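Local coordinates for protein putative N-acetyl-gamma-glutamyl-phosphate reductase (Arabidopsis thaliana, PDB 1XYG) that probably catalyses the NADPH-dependent reduction of N-acetylglutamyl 5-phosphate to N-acetylglutamate 5-semialdehyde, the third step of arginine synthesis from glutamate in chloroplasts, at residues 144-149 and 278-283; 171-176 and 230-235; 179-184 and 270-275; 304-309 and 323-328; 336-341 and 350-355. All coordinates share one frame; numbering follows the deposited sequence.

Contact 1 (144-149 and 278-283)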
# COMPACT_ATOMS: atom_id res chain seq x y z
N LEU A 144 -5.40 -4.62 -31.66
CA LEU A 144 -4.05 -4.30 -31.19
C LEU A 144 -3.59 -3.20 -32.16
O LEU A 144 -2.91 -3.46 -33.16
CB LEU A 144 -3.13 -5.53 -31.26
CG LEU A 144 -1.73 -5.34 -30.66
CD1 LEU A 144 -1.83 -4.80 -29.24
CD2 LEU A 144 -0.99 -6.68 -30.66
N THR A 145 -4.00 -1.97 -31.85
CA THR A 145 -3.75 -0.81 -32.68
C THR A 145 -2.45 -0.68 -33.48
O THR A 145 -2.49 -0.60 -34.71
CB THR A 145 -3.97 0.49 -31.88
OG1 THR A 145 -5.04 0.29 -30.95
CG2 THR A 145 -4.35 1.63 -32.83
N GLU A 146 -1.30 -0.67 -32.81
CA GLU A 146 -0.03 -0.52 -33.52
C GLU A 146 0.28 -1.63 -34.52
O GLU A 146 1.08 -1.43 -35.43
CB GLU A 146 1.13 -0.40 -32.52
CG GLU A 146 1.14 0.87 -31.70
CD GLU A 146 0.03 0.91 -30.64
OE1 GLU A 146 -0.53 -0.16 -30.30
OE2 GLU A 146 -0.26 2.02 -30.14
N ILE A 147 -0.35 -2.78 -34.36
CA ILE A 147 -0.10 -3.90 -35.27
C ILE A 147 -1.14 -4.02 -36.40
O ILE A 147 -0.78 -4.23 -37.56
CB ILE A 147 -0.08 -5.25 -34.49
CG1 ILE A 147 0.91 -5.18 -33.32
CG2 ILE A 147 0.30 -6.38 -35.42
CD1 ILE A 147 2.36 -5.10 -33.71
N LEU A 148 -2.42 -3.90 -36.07
CA LEU A 148 -3.48 -4.04 -37.08
C LEU A 148 -4.20 -2.73 -37.43
O LEU A 148 -5.34 -2.75 -37.88
CB LEU A 148 -4.49 -5.09 -36.62
CG LEU A 148 -3.93 -6.50 -36.37
CD1 LEU A 148 -4.98 -7.40 -35.76
CD2 LEU A 148 -3.44 -7.08 -37.68
N ARG A 149 -3.51 -1.62 -37.22
CA ARG A 149 -4.08 -0.31 -37.49
C ARG A 149 -4.91 -0.24 -38.78
O ARG A 149 -6.08 0.14 -38.76
CB ARG A 149 -2.98 0.75 -37.55
CG ARG A 149 -3.52 2.15 -37.34
CD ARG A 149 -2.56 3.17 -37.82
NE ARG A 149 -1.18 2.78 -37.57
CZ ARG A 149 -0.56 2.88 -36.40
NH1 ARG A 149 -1.19 3.38 -35.34
NH2 ARG A 149 0.71 2.53 -36.31
N THR A 278 13.14 0.26 -34.48
CA THR A 278 12.69 0.58 -35.83
C THR A 278 11.18 0.42 -35.99
O THR A 278 10.51 1.29 -36.55
CB THR A 278 13.40 -0.31 -36.88
OG1 THR A 278 14.79 0.01 -36.94
CG2 THR A 278 12.78 -0.11 -38.26
N SER A 279 10.64 -0.69 -35.51
CA SER A 279 9.20 -0.96 -35.62
C SER A 279 8.29 0.05 -34.92
O SER A 279 7.15 0.25 -35.34
CB SER A 279 8.88 -2.36 -35.09
OG SER A 279 9.57 -3.36 -35.81
N TYR A 280 8.79 0.68 -33.86
CA TYR A 280 7.99 1.62 -33.08
C TYR A 280 8.53 3.05 -32.97
O TYR A 280 8.02 3.85 -32.17
CB TYR A 280 7.77 1.07 -31.67
CG TYR A 280 6.96 -0.21 -31.65
CD1 TYR A 280 5.70 -0.25 -32.24
CD2 TYR A 280 7.45 -1.37 -31.05
CE1 TYR A 280 4.93 -1.42 -32.24
CE2 TYR A 280 6.70 -2.55 -31.04
CZ TYR A 280 5.44 -2.56 -31.64
OH TYR A 280 4.67 -3.71 -31.66
N GLU A 281 9.55 3.37 -33.76
CA GLU A 281 10.17 4.70 -33.71
C GLU A 281 9.21 5.88 -33.84
O GLU A 281 9.40 6.90 -33.18
CB GLU A 281 11.25 4.80 -34.77
CG GLU A 281 10.69 4.83 -36.16
CD GLU A 281 11.77 4.73 -37.20
OE1 GLU A 281 12.76 5.49 -37.10
OE2 GLU A 281 11.62 3.91 -38.13
N ASP A 282 8.18 5.76 -34.67
CA ASP A 282 7.23 6.86 -34.84
C ASP A 282 5.90 6.63 -34.12
O ASP A 282 4.92 7.32 -34.38
CB ASP A 282 6.97 7.11 -36.33
CG ASP A 282 8.21 7.59 -37.05
OD1 ASP A 282 8.80 8.59 -36.60
OD2 ASP A 282 8.59 6.96 -38.07
N GLU A 283 5.89 5.66 -33.22
CA GLU A 283 4.68 5.34 -32.47
C GLU A 283 4.62 6.12 -31.18
O GLU A 283 5.52 6.03 -30.34
CB GLU A 283 4.63 3.84 -32.18
CG GLU A 283 4.47 3.01 -33.44
CD GLU A 283 3.08 3.13 -34.06
OE1 GLU A 283 2.26 3.92 -33.56
OE2 GLU A 283 2.81 2.41 -35.05
O HOH W 1 1.26 4.41 -31.03

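Contact 2 (171-176 and 230-235)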
# COMPACT_ATOMS: atom_id res chain seq x y z
N PRO A 171 5.81 -6.50 -28.17
CA PRO A 171 7.24 -6.78 -28.33
C PRO A 171 7.56 -8.00 -29.21
O PRO A 171 8.45 -7.94 -30.05
CB PRO A 171 7.71 -6.99 -26.89
CG PRO A 171 6.50 -7.52 -26.22
CD PRO A 171 5.43 -6.61 -26.76
N LEU A 172 6.81 -9.08 -29.03
CA LEU A 172 7.07 -10.31 -29.77
C LEU A 172 6.70 -10.38 -31.24
O LEU A 172 7.40 -11.03 -32.02
CB LEU A 172 6.44 -11.50 -29.04
CG LEU A 172 6.89 -11.72 -27.59
CD1 LEU A 172 6.36 -13.07 -27.10
CD2 LEU A 172 8.42 -11.68 -27.51
N VAL A 173 5.60 -9.75 -31.63
CA VAL A 173 5.17 -9.81 -33.02
C VAL A 173 6.26 -9.35 -33.99
O VAL A 173 6.61 -10.07 -34.92
CB VAL A 173 3.88 -9.00 -33.25
CG1 VAL A 173 3.56 -8.95 -34.73
CG2 VAL A 173 2.74 -9.66 -32.49
N PRO A 174 6.82 -8.14 -33.78
CA PRO A 174 7.87 -7.63 -34.67
C PRO A 174 9.10 -8.56 -34.70
O PRO A 174 9.70 -8.76 -35.75
CB PRO A 174 8.22 -6.28 -34.05
CG PRO A 174 6.93 -5.86 -33.45
CD PRO A 174 6.43 -7.12 -32.80
N LEU A 175 9.46 -9.11 -33.54
CA LEU A 175 10.62 -9.99 -33.45
C LEU A 175 10.39 -11.31 -34.18
O LEU A 175 11.31 -11.82 -34.81
CB LEU A 175 10.97 -10.26 -31.98
CG LEU A 175 11.37 -9.02 -31.16
CD1 LEU A 175 11.74 -9.43 -29.76
CD2 LEU A 175 12.53 -8.29 -31.81
N LEU A 176 9.18 -11.85 -34.09
CA LEU A 176 8.86 -13.11 -34.78
C LEU A 176 8.78 -12.86 -36.28
O LEU A 176 9.25 -13.68 -37.08
CB LEU A 176 7.52 -13.66 -34.27
CG LEU A 176 7.51 -14.28 -32.88
CD1 LEU A 176 6.07 -14.45 -32.38
CD2 LEU A 176 8.24 -15.62 -32.94
N GLN A 230 -2.69 -17.11 -30.48
CA GLN A 230 -3.30 -16.79 -31.77
C GLN A 230 -2.49 -15.69 -32.47
O GLN A 230 -2.10 -15.83 -33.62
CB GLN A 230 -4.75 -16.32 -31.59
CG GLN A 230 -5.43 -15.91 -32.89
CD GLN A 230 -6.87 -15.46 -32.69
OE1 GLN A 230 -7.76 -16.28 -32.45
NE2 GLN A 230 -7.10 -14.16 -32.78
N GLY A 231 -2.23 -14.61 -31.75
CA GLY A 231 -1.46 -13.52 -32.32
C GLY A 231 -0.05 -13.92 -32.72
O GLY A 231 0.42 -13.57 -33.80
N LEU A 232 0.63 -14.67 -31.86
CA LEU A 232 1.98 -15.11 -32.16
C LEU A 232 2.00 -16.14 -33.29
O LEU A 232 2.86 -16.11 -34.16
CB LEU A 232 2.64 -15.70 -30.91
CG LEU A 232 2.71 -14.79 -29.68
CD1 LEU A 232 3.61 -15.44 -28.64
CD2 LEU A 232 3.24 -13.41 -30.07
N SER A 233 1.03 -17.06 -33.28
CA SER A 233 0.96 -18.07 -34.32
C SER A 233 0.77 -17.44 -35.70
O SER A 233 1.37 -17.88 -36.68
CB SER A 233 -0.18 -19.06 -34.05
OG SER A 233 0.09 -19.86 -32.92
N ASP A 234 -0.08 -16.42 -35.78
CA ASP A 234 -0.33 -15.76 -37.05
C ASP A 234 0.94 -15.17 -37.65
O ASP A 234 1.16 -15.25 -38.85
CB ASP A 234 -1.36 -14.64 -36.90
CG ASP A 234 -2.75 -15.17 -36.57
OD1 ASP A 234 -3.04 -16.35 -36.88
OD2 ASP A 234 -3.56 -14.40 -36.02
N VAL A 235 1.79 -14.60 -36.80
CA VAL A 235 3.03 -13.99 -37.26
C VAL A 235 4.09 -15.04 -37.59
O VAL A 235 4.78 -14.94 -38.61
CB VAL A 235 3.56 -13.01 -36.20
CG1 VAL A 235 4.06 -13.74 -34.99
CG2 VAL A 235 4.64 -12.19 -36.77

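Contact 3 (179-184 and 270-275)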
# COMPACT_ATOMS: atom_id res chain seq x y z
N ASN A 179 11.99 -12.95 -37.75
CA ASN A 179 12.71 -14.20 -37.46
C ASN A 179 13.92 -13.98 -36.56
O ASN A 179 14.96 -14.63 -36.73
CB ASN A 179 13.18 -14.85 -38.76
CG ASN A 179 12.04 -15.08 -39.74
OD1 ASN A 179 11.09 -15.81 -39.45
ND2 ASN A 179 12.14 -14.46 -40.90
N LEU A 180 13.79 -13.08 -35.59
CA LEU A 180 14.92 -12.76 -34.70
C LEU A 180 14.89 -13.63 -33.44
O LEU A 180 15.87 -13.73 -32.70
CB LEU A 180 14.90 -11.30 -34.32
CG LEU A 180 15.13 -10.33 -35.48
CD1 LEU A 180 15.11 -8.88 -34.99
CD2 LEU A 180 16.46 -10.62 -36.14
N ILE A 181 13.77 -14.29 -33.20
CA ILE A 181 13.65 -15.17 -32.04
C ILE A 181 12.99 -16.44 -32.42
O ILE A 181 12.21 -16.51 -33.32
CB ILE A 181 12.83 -14.51 -30.87
CG1 ILE A 181 11.46 -14.17 -31.39
CG2 ILE A 181 13.56 -13.27 -30.38
CD1 ILE A 181 10.52 -13.66 -30.33
N LYS A 182 13.31 -17.51 -31.72
CA LYS A 182 12.68 -18.87 -32.00
C LYS A 182 11.27 -18.84 -31.39
O LYS A 182 10.98 -18.01 -30.48
CB LYS A 182 13.52 -19.97 -31.33
CG LYS A 182 14.93 -20.10 -31.93
CD LYS A 182 15.77 -20.97 -30.98
CE LYS A 182 17.17 -21.17 -31.60
NZ LYS A 182 18.11 -21.82 -30.60
N HIS A 183 10.37 -19.65 -31.90
CA HIS A 183 9.02 -19.66 -31.29
C HIS A 183 8.78 -20.76 -30.25
O HIS A 183 7.65 -20.94 -29.81
CB HIS A 183 7.94 -19.68 -32.38
CG HIS A 183 7.85 -20.97 -33.13
ND1 HIS A 183 8.57 -21.20 -34.28
CD2 HIS A 183 7.13 -22.09 -32.89
CE1 HIS A 183 8.30 -22.41 -34.72
NE2 HIS A 183 7.43 -22.98 -33.90
N GLU A 184 9.84 -21.47 -29.86
CA GLU A 184 9.69 -22.49 -28.82
C GLU A 184 10.22 -21.95 -27.51
O GLU A 184 11.11 -21.09 -27.49
CB GLU A 184 10.42 -23.79 -29.16
CG GLU A 184 11.54 -23.68 -30.14
CD GLU A 184 11.07 -23.86 -31.56
OE1 GLU A 184 10.56 -24.94 -31.90
OE2 GLU A 184 11.20 -22.91 -32.35
N GLU A 270 21.32 -6.90 -29.35
CA GLU A 270 21.37 -5.64 -30.09
C GLU A 270 20.42 -5.68 -31.29
O GLU A 270 19.80 -4.67 -31.63
CB GLU A 270 22.79 -5.36 -30.59
CG GLU A 270 23.84 -5.30 -29.49
CD GLU A 270 24.16 -6.66 -28.91
OE1 GLU A 270 24.60 -7.53 -29.69
OE2 GLU A 270 23.98 -6.86 -27.70
N ASP A 271 20.31 -6.84 -31.92
CA ASP A 271 19.43 -6.98 -33.08
C ASP A 271 17.96 -6.86 -32.67
O ASP A 271 17.16 -6.22 -33.37
CB ASP A 271 19.67 -8.33 -33.76
CG ASP A 271 21.11 -8.52 -34.19
OD1 ASP A 271 21.62 -7.66 -34.96
OD2 ASP A 271 21.73 -9.51 -33.76
N LEU A 272 17.59 -7.48 -31.55
CA LEU A 272 16.22 -7.42 -31.08
C LEU A 272 15.89 -5.96 -30.78
O LEU A 272 14.83 -5.46 -31.16
CB LEU A 272 16.04 -8.25 -29.81
CG LEU A 272 16.42 -9.73 -29.89
CD1 LEU A 272 16.02 -10.40 -28.59
CD2 LEU A 272 15.72 -10.41 -31.05
N HIS A 273 16.81 -5.28 -30.11
CA HIS A 273 16.63 -3.88 -29.76
C HIS A 273 16.42 -2.99 -30.98
O HIS A 273 15.51 -2.16 -31.00
CB HIS A 273 17.82 -3.38 -28.94
CG HIS A 273 17.70 -1.95 -28.52
ND1 HIS A 273 18.28 -0.91 -29.22
CD2 HIS A 273 17.02 -1.38 -27.50
CE1 HIS A 273 17.96 0.23 -28.65
NE2 HIS A 273 17.19 -0.02 -27.60
N GLN A 274 17.27 -3.17 -31.99
CA GLN A 274 17.17 -2.38 -33.21
C GLN A 274 15.85 -2.63 -33.92
O GLN A 274 15.21 -1.70 -34.41
CB GLN A 274 18.33 -2.70 -34.15
CG GLN A 274 18.42 -1.79 -35.36
CD GLN A 274 18.48 -0.32 -34.97
OE1 GLN A 274 19.37 0.10 -34.22
NE2 GLN A 274 17.53 0.47 -35.47
N GLN A 275 15.43 -3.89 -33.99
CA GLN A 275 14.18 -4.22 -34.66
C GLN A 275 13.01 -3.52 -33.96
O GLN A 275 12.12 -2.97 -34.62
CB GLN A 275 13.95 -5.73 -34.67
CG GLN A 275 12.75 -6.16 -35.48
CD GLN A 275 12.74 -5.52 -36.85
OE1 GLN A 275 11.97 -4.59 -37.12
NE2 GLN A 275 13.60 -6.01 -37.74

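Contact 4 (304-309 and 323-328)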
# COMPACT_ATOMS: atom_id res chain seq x y z
N ASN A 304 -1.70 5.98 -21.54
CA ASN A 304 -1.91 4.97 -22.55
C ASN A 304 -0.59 4.46 -23.12
O ASN A 304 -0.56 3.80 -24.16
CB ASN A 304 -2.78 5.54 -23.67
CG ASN A 304 -3.37 4.45 -24.54
OD1 ASN A 304 -3.98 3.51 -24.04
ND2 ASN A 304 -3.20 4.58 -25.86
N TYR A 305 0.51 4.75 -22.44
CA TYR A 305 1.83 4.34 -22.91
C TYR A 305 2.30 2.95 -22.50
O TYR A 305 1.90 2.41 -21.47
CB TYR A 305 2.89 5.35 -22.46
CG TYR A 305 2.68 6.72 -23.05
CD1 TYR A 305 3.03 6.99 -24.37
CD2 TYR A 305 2.11 7.73 -22.29
CE1 TYR A 305 2.81 8.25 -24.93
CE2 TYR A 305 1.88 8.98 -22.83
CZ TYR A 305 2.23 9.24 -24.14
OH TYR A 305 1.98 10.49 -24.67
N CYS A 306 3.17 2.41 -23.34
CA CYS A 306 3.78 1.11 -23.12
C CYS A 306 5.28 1.31 -23.27
O CYS A 306 5.74 1.83 -24.29
CB CYS A 306 3.29 0.10 -24.16
SG CYS A 306 4.26 -1.44 -24.24
N HIS A 307 6.04 0.93 -22.26
CA HIS A 307 7.49 1.04 -22.32
C HIS A 307 8.03 -0.38 -22.34
O HIS A 307 7.55 -1.24 -21.59
CB HIS A 307 8.05 1.76 -21.09
CG HIS A 307 7.71 3.22 -21.01
ND1 HIS A 307 8.06 4.01 -19.93
CD2 HIS A 307 7.05 4.03 -21.87
CE1 HIS A 307 7.62 5.24 -20.13
NE2 HIS A 307 7.01 5.28 -21.30
N MET A 308 9.00 -0.63 -23.21
CA MET A 308 9.61 -1.95 -23.30
C MET A 308 11.12 -1.80 -23.42
O MET A 308 11.63 -0.78 -23.89
CB MET A 308 9.04 -2.74 -24.48
CG MET A 308 9.25 -2.10 -25.83
SD MET A 308 8.66 -3.17 -27.17
CE MET A 308 6.87 -3.10 -26.89
N SER A 309 11.84 -2.83 -22.99
CA SER A 309 13.29 -2.85 -23.04
C SER A 309 13.78 -4.28 -23.23
O SER A 309 13.10 -5.23 -22.84
CB SER A 309 13.86 -2.25 -21.75
OG SER A 309 15.27 -2.16 -21.80
N SER A 323 8.00 -5.54 -20.70
CA SER A 323 6.98 -4.70 -21.33
C SER A 323 5.95 -4.27 -20.28
O SER A 323 5.35 -5.12 -19.61
CB SER A 323 6.31 -5.49 -22.46
OG SER A 323 5.32 -4.73 -23.11
N VAL A 324 5.74 -2.97 -20.12
CA VAL A 324 4.79 -2.48 -19.13
C VAL A 324 3.74 -1.51 -19.67
O VAL A 324 3.98 -0.78 -20.65
CB VAL A 324 5.53 -1.79 -17.95
CG1 VAL A 324 6.64 -2.73 -17.42
CG2 VAL A 324 6.13 -0.46 -18.42
N ILE A 325 2.59 -1.49 -19.01
CA ILE A 325 1.47 -0.61 -19.35
C ILE A 325 0.60 -0.43 -18.11
O ILE A 325 0.84 -1.04 -17.07
CB ILE A 325 0.55 -1.23 -20.44
CG1 ILE A 325 -0.04 -2.56 -19.94
CG2 ILE A 325 1.30 -1.45 -21.74
CD1 ILE A 325 -1.10 -3.14 -20.88
N ASP A 326 -0.38 0.45 -18.23
CA ASP A 326 -1.35 0.65 -17.16
C ASP A 326 -2.42 -0.33 -17.67
O ASP A 326 -2.97 -0.13 -18.76
CB ASP A 326 -1.90 2.08 -17.17
CG ASP A 326 -3.07 2.28 -16.21
OD1 ASP A 326 -3.89 1.35 -16.08
OD2 ASP A 326 -3.18 3.36 -15.60
N ASN A 327 -2.69 -1.39 -16.92
CA ASN A 327 -3.65 -2.41 -17.35
C ASN A 327 -5.04 -1.88 -17.71
O ASN A 327 -5.73 -2.47 -18.54
CB ASN A 327 -3.78 -3.52 -16.29
CG ASN A 327 -4.36 -3.01 -15.00
OD1 ASN A 327 -3.71 -2.23 -14.29
ND2 ASN A 327 -5.59 -3.43 -14.69
N LEU A 328 -5.45 -0.79 -17.08
CA LEU A 328 -6.76 -0.20 -17.34
C LEU A 328 -6.81 0.72 -18.56
O LEU A 328 -7.88 0.95 -19.13
CB LEU A 328 -7.25 0.58 -16.11
CG LEU A 328 -7.62 -0.25 -14.87
CD1 LEU A 328 -8.02 0.66 -13.71
CD2 LEU A 328 -8.76 -1.19 -15.24
O HOH W 2 -0.47 2.17 -20.58

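Contact 5 (336-341 and 350-355)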
# COMPACT_ATOMS: atom_id res chain seq x y z
N ALA A 336 -9.11 0.84 -26.42
CA ALA A 336 -10.45 0.82 -26.99
C ALA A 336 -10.73 2.16 -27.67
O ALA A 336 -11.23 2.21 -28.81
CB ALA A 336 -11.49 0.55 -25.90
N LEU A 337 -10.41 3.25 -26.98
CA LEU A 337 -10.62 4.58 -27.52
C LEU A 337 -9.67 4.82 -28.68
O LEU A 337 -10.04 5.45 -29.67
CB LEU A 337 -10.40 5.63 -26.43
CG LEU A 337 -10.58 7.09 -26.87
CD1 LEU A 337 -11.95 7.30 -27.49
CD2 LEU A 337 -10.39 8.01 -25.67
N GLN A 338 -8.44 4.32 -28.55
CA GLN A 338 -7.44 4.47 -29.60
C GLN A 338 -8.00 3.88 -30.89
O GLN A 338 -7.83 4.44 -31.96
CB GLN A 338 -6.15 3.74 -29.22
CG GLN A 338 -4.93 4.13 -30.05
CD GLN A 338 -3.65 3.44 -29.60
OE1 GLN A 338 -3.52 3.06 -28.44
NE2 GLN A 338 -2.71 3.28 -30.52
N ASN A 339 -8.68 2.74 -30.76
CA ASN A 339 -9.27 2.07 -31.92
C ASN A 339 -10.48 2.82 -32.47
O ASN A 339 -10.61 3.00 -33.68
CB ASN A 339 -9.69 0.64 -31.56
CG ASN A 339 -8.52 -0.29 -31.42
OD1 ASN A 339 -7.57 -0.24 -32.22
ND2 ASN A 339 -8.58 -1.17 -30.42
N LEU A 340 -11.36 3.27 -31.59
CA LEU A 340 -12.54 3.98 -32.05
C LEU A 340 -12.15 5.27 -32.76
O LEU A 340 -12.79 5.65 -33.73
CB LEU A 340 -13.49 4.30 -30.90
CG LEU A 340 -14.85 4.86 -31.37
CD1 LEU A 340 -15.59 3.80 -32.17
CD2 LEU A 340 -15.69 5.29 -30.17
N ASN A 341 -11.10 5.94 -32.28
CA ASN A 341 -10.66 7.17 -32.92
C ASN A 341 -10.46 6.97 -34.41
O ASN A 341 -11.11 7.64 -35.22
CB ASN A 341 -9.36 7.70 -32.29
CG ASN A 341 -9.61 8.53 -31.02
OD1 ASN A 341 -10.65 9.18 -30.89
ND2 ASN A 341 -8.65 8.52 -30.11
N THR A 350 -6.19 11.32 -30.31
CA THR A 350 -7.20 12.23 -29.78
C THR A 350 -7.71 11.81 -28.40
O THR A 350 -8.20 10.69 -28.21
CB THR A 350 -8.42 12.36 -30.72
OG1 THR A 350 -8.01 12.94 -31.96
CG2 THR A 350 -9.47 13.26 -30.08
N GLY A 351 -7.60 12.74 -27.45
CA GLY A 351 -8.05 12.48 -26.09
C GLY A 351 -7.31 11.36 -25.38
O GLY A 351 -7.83 10.79 -24.42
N LEU A 352 -6.10 11.04 -25.84
CA LEU A 352 -5.31 9.98 -25.22
C LEU A 352 -3.90 10.42 -24.87
O LEU A 352 -3.01 9.59 -24.72
CB LEU A 352 -5.23 8.78 -26.16
CG LEU A 352 -6.48 7.91 -26.34
CD1 LEU A 352 -6.27 6.96 -27.51
CD2 LEU A 352 -6.78 7.15 -25.03
N LEU A 353 -3.68 11.72 -24.74
CA LEU A 353 -2.35 12.21 -24.42
C LEU A 353 -2.11 12.50 -22.94
O LEU A 353 -1.17 13.23 -22.59
CB LEU A 353 -2.04 13.45 -25.26
CG LEU A 353 -2.01 13.18 -26.77
CD1 LEU A 353 -1.62 14.46 -27.51
CD2 LEU A 353 -1.01 12.07 -27.08
N HIS A 354 -2.95 11.94 -22.07
CA HIS A 354 -2.78 12.13 -20.63
C HIS A 354 -1.38 11.65 -20.27
O HIS A 354 -0.95 10.59 -20.73
CB HIS A 354 -3.78 11.29 -19.83
CG HIS A 354 -5.21 11.48 -20.25
ND1 HIS A 354 -5.73 10.89 -21.39
CD2 HIS A 354 -6.22 12.16 -19.68
CE1 HIS A 354 -7.01 11.20 -21.49
NE2 HIS A 354 -7.33 11.97 -20.46
N GLN A 355 -0.66 12.43 -19.47
CA GLN A 355 0.68 12.03 -19.07
C GLN A 355 0.62 11.22 -17.79
O GLN A 355 -0.29 11.41 -16.98
CB GLN A 355 1.58 13.27 -18.90
CG GLN A 355 1.94 13.95 -20.22
CD GLN A 355 2.47 12.97 -21.26
OE1 GLN A 355 3.57 12.44 -21.13
NE2 GLN A 355 1.67 12.72 -22.29

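Contact 1 (144-149 and 278-283)
Arg149 and Glu283 reach toward each other tip to tip and form a salt bridge. The guanidinium and carboxylate planes lie 24° apart, nearly coplanar. The modelled separation of Arg149 NH2 and Glu283 OE2, 2.5 Å, is very short, so its exact length is doubtful. Arg149 NH1 has a second acid, Glu348. An alanine in place of Arg149 would probably leave the Glu283 carboxylate without its cationic mate. A water joins Glu146 and Glu283, donating to Glu146 OE2 at 3.0 Å and to Glu283 OE1 at 2.8 Å. Lys330 pairs with Glu146 OE1 and is likely to ease the nearness of like charges. The contact joins helix 145-153 of the Rossmann-type NAD-binding region to the end of helix 269-280 in the dimerisation region. There a type I turn, Tyr280 to Glu283, brings the acid round. The rest is packing on Tyr280. Ile147 CD1 lies at the edge of the Tyr280 ring, 3.4 Å from Tyr280 OH. Glu146 CB approaches Tyr280 CE1 at 3.9 Å. The hydroxyl itself hydrogen-bonds to the Leu170 carbonyl.

Contact 2 (171-176 and 230-235)
Val173 and Leu232 mark the nearest backbone approach, with their CA atoms 6.2 Å apart. The helical segments 171-176 and 230-235 run almost parallel, at a signed crossing angle of -15°. Their axes come within 9.3 Å. The first helix is kinked at Pro171 and Pro174, whose nitrogens make no bond to the preceding turn. No hydrogen bond crosses the interface; aliphatic groups fill it. Leu232 sends CD2 between two leucines, 3.9 Å from Leu172 CB and 3.8 Å from Leu176 CD1. Its other methyl, CD1, meets Leu172 CD1 at 3.9 Å. Leu176 crosses both Leu232 and Val235 at about a right angle. Val235 splits its branches: CG1 lies against the Leu176 side chain, while Val235 CG2 approaches Val173 CG1 at 4.0 Å. Around this buried pair, Leu172 also rests on Ile259 and Val261 of strand 255-262 and on Ile321 of strand 318-325. Pro174 and Leu175 pack against helix 269-280, so helix 163-177 lies between that helix and helix 224-236 and also packs on the mixed sheet.

Contact 3 (179-184 and 270-275)
Leu180 and Ile181 close on Leu272 of the facing helix, in the tight part of the contact. Leu272 CD2 sits 3.5 Å from Leu180 CB, closer than usual for two carbons. The same methyl is 3.6 Å from Ile181 CG2. The Leu272 side chain crosses that of Ile181 at about a right angle. Ile181 CG2, the branch that meets Leu272, is anti to its carbonyl carbon, which leaves CG1 between N and C (chi1 59°). Ile181 also packs on Leu172, Leu175 and Leu176, so this side is buried against helix 163-177. The loop begins where that helix ends in a Schellman motif. Asn179, with positive phi, is its C-prime residue, and Leu180 N bonds back to Leu175 O. The turn thus brings Leu180 round to helix 269-280 in the dimerisation region. Gln275 is met closely too. The Leu180 side chain crosses that of Gln275 at about a right angle, with Leu180 CD1 3.4 Å from Gln275 CB. The looser side starts at Asp271. Its backbone O is 3.7 Å from Leu180 CD1, but its carboxylate lies at the margin and turns to the backbone N of Arg268. No hydrogen bond links the two segments, and Asn179 and Gln274 are exposed to solvent.

Contact 4 (304-309 and 323-328)
Cys306 and Ile325 meet on an antiparallel beta hairpin, strands 306-312 and 318-325, in the mixed sheet of the dimerisation region. Ile325 CG2, anti to its own carbonyl carbon, is the branch that meets Cys306 CB, at a tight 3.5 Å. The Ile325 side chain is also about 5 Å from that of Cys163, the probable active-site cysteine. Cys306 SG is anti to its backbone N (chi1 166°) and lies 3.6 Å from Ser323 OG. That hydroxyl is hydrogen-bonded to the carbonyl of Thr167. Met308 and Ser323 form a non-hydrogen-bonded pair, with both side chains on one face of the sheet. Met308 and Cys306 pack on Leu170 of helix 163-177. His307 and Val324 share the other face, with His307 CB 4.0 Å from Val324 CG2. They form a hydrogen-bonded pair: Val324 N gives to His307 O at 2.9 Å, and His307 N to Val324 O at 3.1 Å. The His307 side chain packs on Arg65 of a second subunit. Leu328 N donates to Asp326 OD1, capping the turn into helix 329-343, while Asp326 OD2 accepts from Gly302 N and pairs with Arg253. A water bridges the segments, donating to Tyr305 O and accepting from Asp326 N at 2.9 Å.

Contact 5 (336-341 and 350-355)
Asn341 holds CG anti to the carbonyl carbon (chi1 -84°), which directs its amide to Thr350 O. Leu352 has the same first torsion (chi1 -73°), which turns its methyls to the helix. These side chains join the last helix, 329-343, to the loop that follows it, which folds back along the helix. The polar link is one hydrogen bond, from Asn341 ND2 to Thr350 O at 2.9 Å. The donor lies in the carbonyl plane, on a lone pair, while the acceptor is tilted out of the Asn341 amide plane. Glu348 O also accepts from ND2, and His39 NE2 bonds to OD1, so three partners fix the buried amide. A leucine in place of Asn341 would probably leave Thr350 O and Glu348 O without this donor and His39 NE2 without its partner. Leu352 supplies the apolar part. Leu352 CD2 meets Leu337 CD2 at 3.8 Å, the two side chains sliding past each other in opposite directions. Leu352 CD1 lies against the helix backbone, 3.5 Å from Gln338 CA. Gln338 extends across Leu352 at about a right angle, and its amide bonds to Glu348, Glu146, Asn304 and Lys330. Gly351 has positive phi, a conformation that favours glycine. Farther along, Asn38 of a second subunit bonds to Leu353 O. That same oxygen accepts from Gln355 NE2 at 2.9 Å, the donor standing above the carbonyl plane.

How the contacts relate
Contacts 2, 4 and 5 are buried, while contacts 1 and 3 are partly exposed. Only contact 2 has a segment on helix 163-177, and it touches contacts 1, 3 and 4. Contacts 1 and 3 both use helix 269-280, with their centres about 17 Å apart. Their chemistry differs: contact 1 depends on charge and water between the two family regions, whereas contacts 2 and 3 are apolar and lie within the dimerisation region. Backbone pairing sets contact 4 apart. Contact 5 mixes one amide bond with leucine packing. Gln338 ties contact 5 to contact 1 through Glu146 and to contact 4 through Asn304. Contacts 4 and 5 both touch the second subunit.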